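Local coordinates for putative ketosteroid isomerase (Parabacteroides distasonis ATCC 8503, PDB 3KE7) that has a SnoaL-like domain and may bind or isomerise a small hydrophobic molecule, at the interface of chains A and B. Residues are numbered along the deposited sequence; one frame, centred on the assembly and turned at random. Chains: chain A/B, Putative ketosteroid isomerase.

Contacts 1 and 2 lie about 20 Å apart, measured between the centres of their C-alpha atoms, within one two-fold symmetric interface of chains A and B. Each pairs the short strand 43-46 and the lysine loop after it of one chain with strand 88-99 of the other, and the chains exchange roles between the two: B:Lys53 serves in contact 1 and A:Lys53 in contact 2. Contact 1 rests mainly on charge with an apolar flank, contact 2 on amides, water and a phenylalanine ring. Every bond is made twice over the dimer, which fits a genuine pair, although the assembly alone does not prove it.

Contact 1: the interface of chains A and B. Residues chain A 78-79, 81, 92; chain B 44, 53, 55.
One carboxylate oxygen of B:Glu55, OE2, is gripped by three donors from two chains. From chain A, the guanidinium of A:Arg79 turns its side to it: NE stands 2.6 Å from B:Glu55 OE2 on the syn side, and NH2 reaches the same OE2 at 2.8 Å on the anti side. The guanidinium and carboxylate planes lie only 15° apart, yet both nitrogens sit somewhat out of the carboxylate plane. A bend in the arginine chain at chi3 (61°) swings the guanidinium round to B:Glu55. The third donor, the ammonium B:Lys53 NZ, comes from above the carboxylate at 2.8 Å from B:Glu55 OE2.

B:Lys53 NZ also bonds the backbone carbonyl A:Arg79 O at 2.7 Å and, through a water, A:Ile78 O. Beyond CG the chain of B:Lys53 stays extended until a bend at chi4 (-51°), and its CE lies 3.8 Å from A:Val81 CG2. Beside it B:Ile44 CG2 crosses A:Thr92, 3.4 Å from the hydroxyl A:Thr92 OG1 and 3.8 Å from A:Thr92 CB, while A:Val81 and B:Ile44 meet tip to tip. With an alanine in place of B:Glu55, A:Arg79 and B:Lys53 would probably face each other as two positive groups without their shared carboxylate, and the guanidinium would be likelier to turn away. The cluster thus ties the break at A:Arg79 between strands 74-78 and 80-85 to the segment of B:Lys53 and B:Glu55, probably helping to hold the dimer in register.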
loop_
_atom_site.group_PDB
_atom_site.type_symbol
_atom_site.label_atom_id
_atom_site.label_comp_id
_atom_site.label_asym_id
_atom_site.label_seq_id
_atom_site.Cartn_x
_atom_site.Cartn_y
_atom_site.Cartn_z
ATOM N N ILE A 78 -15.490 2.297 3.633
ATOM C CA ILE A 78 -15.848 1.187 4.467
ATOM C C ILE A 78 -14.650 0.680 5.270
ATOM O O ILE A 78 -13.565 0.340 4.725
ATOM C CB ILE A 78 -16.365 0.037 3.602
ATOM C CG1 ILE A 78 -17.575 0.499 2.781
ATOM C CG2 ILE A 78 -16.703 -1.225 4.437
ATOM C CD1 ILE A 78 -18.008 -0.461 1.670
ATOM N N ARG A 79 -14.863 0.672 6.568
ATOM C CA ARG A 79 -13.963 0.178 7.553
ATOM C C ARG A 79 -12.479 0.663 7.383
ATOM O O ARG A 79 -11.550 -0.113 7.347
ATOM C CB ARG A 79 -14.111 -1.354 7.548
ATOM C CG ARG A 79 -14.091 -1.940 8.861
ATOM C CD ARG A 79 -14.489 -3.374 8.858
ATOM N NE ARG A 79 -13.598 -4.178 8.051
ATOM C CZ ARG A 79 -13.838 -4.581 6.796
ATOM N NH1 ARG A 79 -14.997 -4.304 6.176
ATOM N NH2 ARG A 79 -12.905 -5.292 6.156
ATOM N N VAL A 81 -8.869 1.625 8.190
ATOM C CA VAL A 81 -7.914 1.272 9.224
ATOM C C VAL A 81 -6.685 2.132 9.083
ATOM O O VAL A 81 -6.185 2.310 7.962
ATOM C CB VAL A 81 -7.506 -0.226 9.157
ATOM C CG1 VAL A 81 -6.337 -0.544 10.114
ATOM C CG2 VAL A 81 -8.710 -1.126 9.460
ATOM N N THR A 92 -5.778 2.013 5.089
ATOM C CA THR A 92 -6.375 1.041 4.205
ATOM C C THR A 92 -7.893 1.100 4.303
ATOM O O THR A 92 -8.457 1.302 5.397
ATOM C CB THR A 92 -5.869 -0.370 4.509
ATOM O OG1 THR A 92 -6.069 -0.685 5.902
ATOM C CG2 THR A 92 -4.381 -0.566 4.115
ATOM N N ILE B 44 -2.960 -6.097 7.470
ATOM C CA ILE B 44 -4.076 -5.839 6.598
ATOM C C ILE B 44 -3.650 -6.348 5.226
ATOM O O ILE B 44 -2.563 -6.071 4.761
ATOM C CB ILE B 44 -4.395 -4.320 6.521
ATOM C CG1 ILE B 44 -4.698 -3.723 7.889
ATOM C CG2 ILE B 44 -5.520 -4.040 5.516
ATOM C CD1 ILE B 44 -5.849 -4.274 8.550
ATOM N N LYS B 53 -11.211 -6.197 2.562
ATOM C CA LYS B 53 -9.867 -6.496 3.013
ATOM C C LYS B 53 -9.833 -7.450 4.227
ATOM O O LYS B 53 -10.763 -7.493 5.055
ATOM C CB LYS B 53 -9.054 -5.216 3.327
ATOM C CG LYS B 53 -9.501 -4.471 4.602
ATOM C CD LYS B 53 -8.956 -3.104 4.593
ATOM C CE LYS B 53 -9.144 -2.340 5.893
ATOM N NZ LYS B 53 -10.565 -2.373 6.355
ATOM N N GLU B 55 -8.223 -8.506 7.706
ATOM C CA GLU B 55 -7.703 -7.784 8.894
ATOM C C GLU B 55 -7.304 -8.749 9.961
ATOM O O GLU B 55 -8.152 -9.483 10.551
ATOM C CB GLU B 55 -8.739 -6.855 9.448
ATOM C CG GLU B 55 -9.143 -5.843 8.461
ATOM C CD GLU B 55 -10.236 -4.938 8.928
ATOM O OE1 GLU B 55 -10.283 -4.594 10.158
ATOM O OE2 GLU B 55 -11.033 -4.528 8.022
HETATM O O HOH W 1 -12.518 -2.285 4.421
#

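Contact 2: the interface of chains A and B. Residues chain A 46-47, 50-51, 53, 126; chain B 93-94, 107.
Strands 88-99 and 102-114 of chain B, neighbours in the curved sheet of this SnoaL-like fold, present B:Asn94 and B:Asn107 to the end of strand 43-46 and the following loop of chain A. The aromatic ring of A:Phe46 is the apolar centre. B:Asn107 runs antiparallel alongside it, its CB 3.5 Å from A:Phe46 CD1 and its amide turned 56° from the ring. Within chain A the ring is sandwiched: A:Lys53 CB covers one face and A:His126 CE1 the other, each toward the rim, while the backbone nitrogen of B:Phe93 lies at the edge in the ring plane. A:His126 also puts CE1 3.7 Å from B:Asn107 CB, bracing that side chain from a second direction.

The polar bonds run round this core. The backbone A:Lys53 N donates to B:Asn94 OD1 at 3.3 Å, a long bond that lies in the carbonyl plane on a lone pair. At the other end of that amide, B:Asn94 ND2 donates to B:Asn107 OD1 at 2.8 Å, nearly in its own amide plane, which probably helps fix the rotation of both amides. With chi1 at -59°, CG of B:Asn107 lies opposite its carbonyl carbon and the amide extends to chain A's loop. There B:Asn107 ND2 bonds a water, 3.1 Å away and almost straight (171° at H), which also binds A:Asp47 O and A:Leu50 O. Another water links the ammonium of A:Lys53 to B:Asn94 OD1.

The site therefore rests on the sheet of chain B, with the loop from strand 43-46 to strand 54-55 of chain A lying against it.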
loop_
_atom_site.group_PDB
_atom_site.type_symbol
_atom_site.label_atom_id
_atom_site.label_comp_id
_atom_site.label_asym_id
_atom_site.label_seq_id
_atom_site.Cartn_x
_atom_site.Cartn_y
_atom_site.Cartn_z
ATOM N N PHE A 46 0.051 3.391 -7.836
ATOM C CA PHE A 46 -0.547 2.371 -8.672
ATOM C C PHE A 46 -2.038 2.581 -8.879
ATOM O O PHE A 46 -2.755 2.954 -7.938
ATOM C CB PHE A 46 -0.466 0.956 -8.036
ATOM C CG PHE A 46 0.895 0.409 -7.727
ATOM C CD1 PHE A 46 1.576 -0.385 -8.635
ATOM C CD2 PHE A 46 1.435 0.530 -6.452
ATOM C CE1 PHE A 46 2.735 -1.014 -8.286
ATOM C CE2 PHE A 46 2.643 -0.089 -6.122
ATOM C CZ PHE A 46 3.253 -0.880 -7.021
ATOM N N ASP A 47 -2.532 2.289 -10.101
ATOM C CA ASP A 47 -3.976 2.116 -10.299
ATOM C C ASP A 47 -4.183 1.101 -11.416
ATOM O O ASP A 47 -3.219 0.660 -12.051
ATOM C CB ASP A 47 -4.706 3.470 -10.479
ATOM C CG ASP A 47 -4.538 4.106 -11.881
ATOM O OD1 ASP A 47 -4.359 3.387 -12.889
ATOM O OD2 ASP A 47 -4.692 5.361 -11.919
ATOM N N LEU A 50 -2.388 1.432 -15.194
ATOM C CA LEU A 50 -0.973 1.572 -15.414
ATOM C C LEU A 50 -0.263 0.240 -15.574
ATOM O O LEU A 50 -0.472 -0.703 -14.772
ATOM C CB LEU A 50 -0.357 2.321 -14.228
ATOM C CG LEU A 50 -0.855 3.768 -14.050
ATOM C CD1 LEU A 50 -0.508 4.337 -12.709
ATOM C CD2 LEU A 50 -0.251 4.614 -15.120
ATOM N N GLU A 51 0.588 0.112 -16.570
ATOM C CA GLU A 51 1.337 -1.123 -16.679
ATOM C C GLU A 51 2.285 -1.338 -15.485
ATOM O O GLU A 51 2.464 -2.466 -15.011
ATOM C CB GLU A 51 2.102 -1.125 -17.969
ATOM C CG GLU A 51 2.762 -2.449 -18.220
ATOM C CD GLU A 51 3.660 -2.454 -19.441
ATOM O OE1 GLU A 51 3.342 -1.774 -20.456
ATOM O OE2 GLU A 51 4.712 -3.165 -19.380
ATOM N N LYS A 53 4.005 1.013 -11.838
ATOM C CA LYS A 53 3.773 2.153 -10.965
ATOM C C LYS A 53 4.403 3.448 -11.475
ATOM O O LYS A 53 5.481 3.464 -12.090
ATOM C CB LYS A 53 4.327 1.840 -9.576
ATOM C CG LYS A 53 5.848 1.774 -9.451
ATOM C CD LYS A 53 6.201 0.875 -8.281
ATOM C CE LYS A 53 7.668 0.916 -7.996
ATOM N NZ LYS A 53 8.481 0.643 -9.219
ATOM N N HIS A 126 -2.014 3.001 -3.633
ATOM C CA HIS A 126 -2.314 1.811 -4.424
ATOM C C HIS A 126 -3.817 1.663 -4.472
ATOM O O HIS A 126 -4.440 1.400 -3.450
ATOM C CB HIS A 126 -1.701 0.560 -3.822
ATOM C CG HIS A 126 -1.700 -0.668 -4.699
ATOM N ND1 HIS A 126 -0.689 -1.607 -4.592
ATOM C CD2 HIS A 126 -2.579 -1.161 -5.627
ATOM C CE1 HIS A 126 -0.925 -2.606 -5.447
ATOM N NE2 HIS A 126 -2.063 -2.373 -6.078
ATOM N N PHE B 93 6.547 -2.772 -6.065
ATOM C CA PHE B 93 7.109 -3.404 -7.226
ATOM C C PHE B 93 5.989 -3.906 -8.144
ATOM O O PHE B 93 4.810 -3.992 -7.732
ATOM C CB PHE B 93 8.050 -4.570 -6.835
ATOM C CG PHE B 93 7.412 -5.688 -6.014
ATOM C CD1 PHE B 93 7.342 -5.585 -4.639
ATOM C CD2 PHE B 93 6.964 -6.865 -6.618
ATOM C CE1 PHE B 93 6.770 -6.603 -3.874
ATOM C CE2 PHE B 93 6.418 -7.897 -5.865
ATOM C CZ PHE B 93 6.304 -7.733 -4.477
ATOM N N ASN B 94 6.402 -4.273 -9.352
ATOM C CA ASN B 94 5.590 -5.043 -10.237
ATOM C C ASN B 94 6.190 -6.437 -10.298
ATOM O O ASN B 94 7.405 -6.597 -10.047
ATOM C CB ASN B 94 5.495 -4.360 -11.607
ATOM C CG ASN B 94 4.578 -3.176 -11.561
ATOM O OD1 ASN B 94 5.011 -2.044 -11.370
ATOM N ND2 ASN B 94 3.272 -3.462 -11.575
ATOM N N ASN B 107 0.813 -5.833 -9.546
ATOM C CA ASN B 107 1.225 -4.665 -8.763
ATOM C C ASN B 107 1.286 -5.139 -7.293
ATOM O O ASN B 107 0.430 -5.915 -6.845
ATOM C CB ASN B 107 0.144 -3.596 -8.814
ATOM C CG ASN B 107 -0.179 -3.124 -10.199
ATOM O OD1 ASN B 107 0.703 -2.676 -10.945
ATOM N ND2 ASN B 107 -1.477 -3.148 -10.544
HETATM O O HOH W 2 -2.392 -1.781 -13.115
HETATM O O HOH W 3 7.577 -1.374 -10.847
HETATM O O HOH W 4 -0.007 0.181 -11.558
#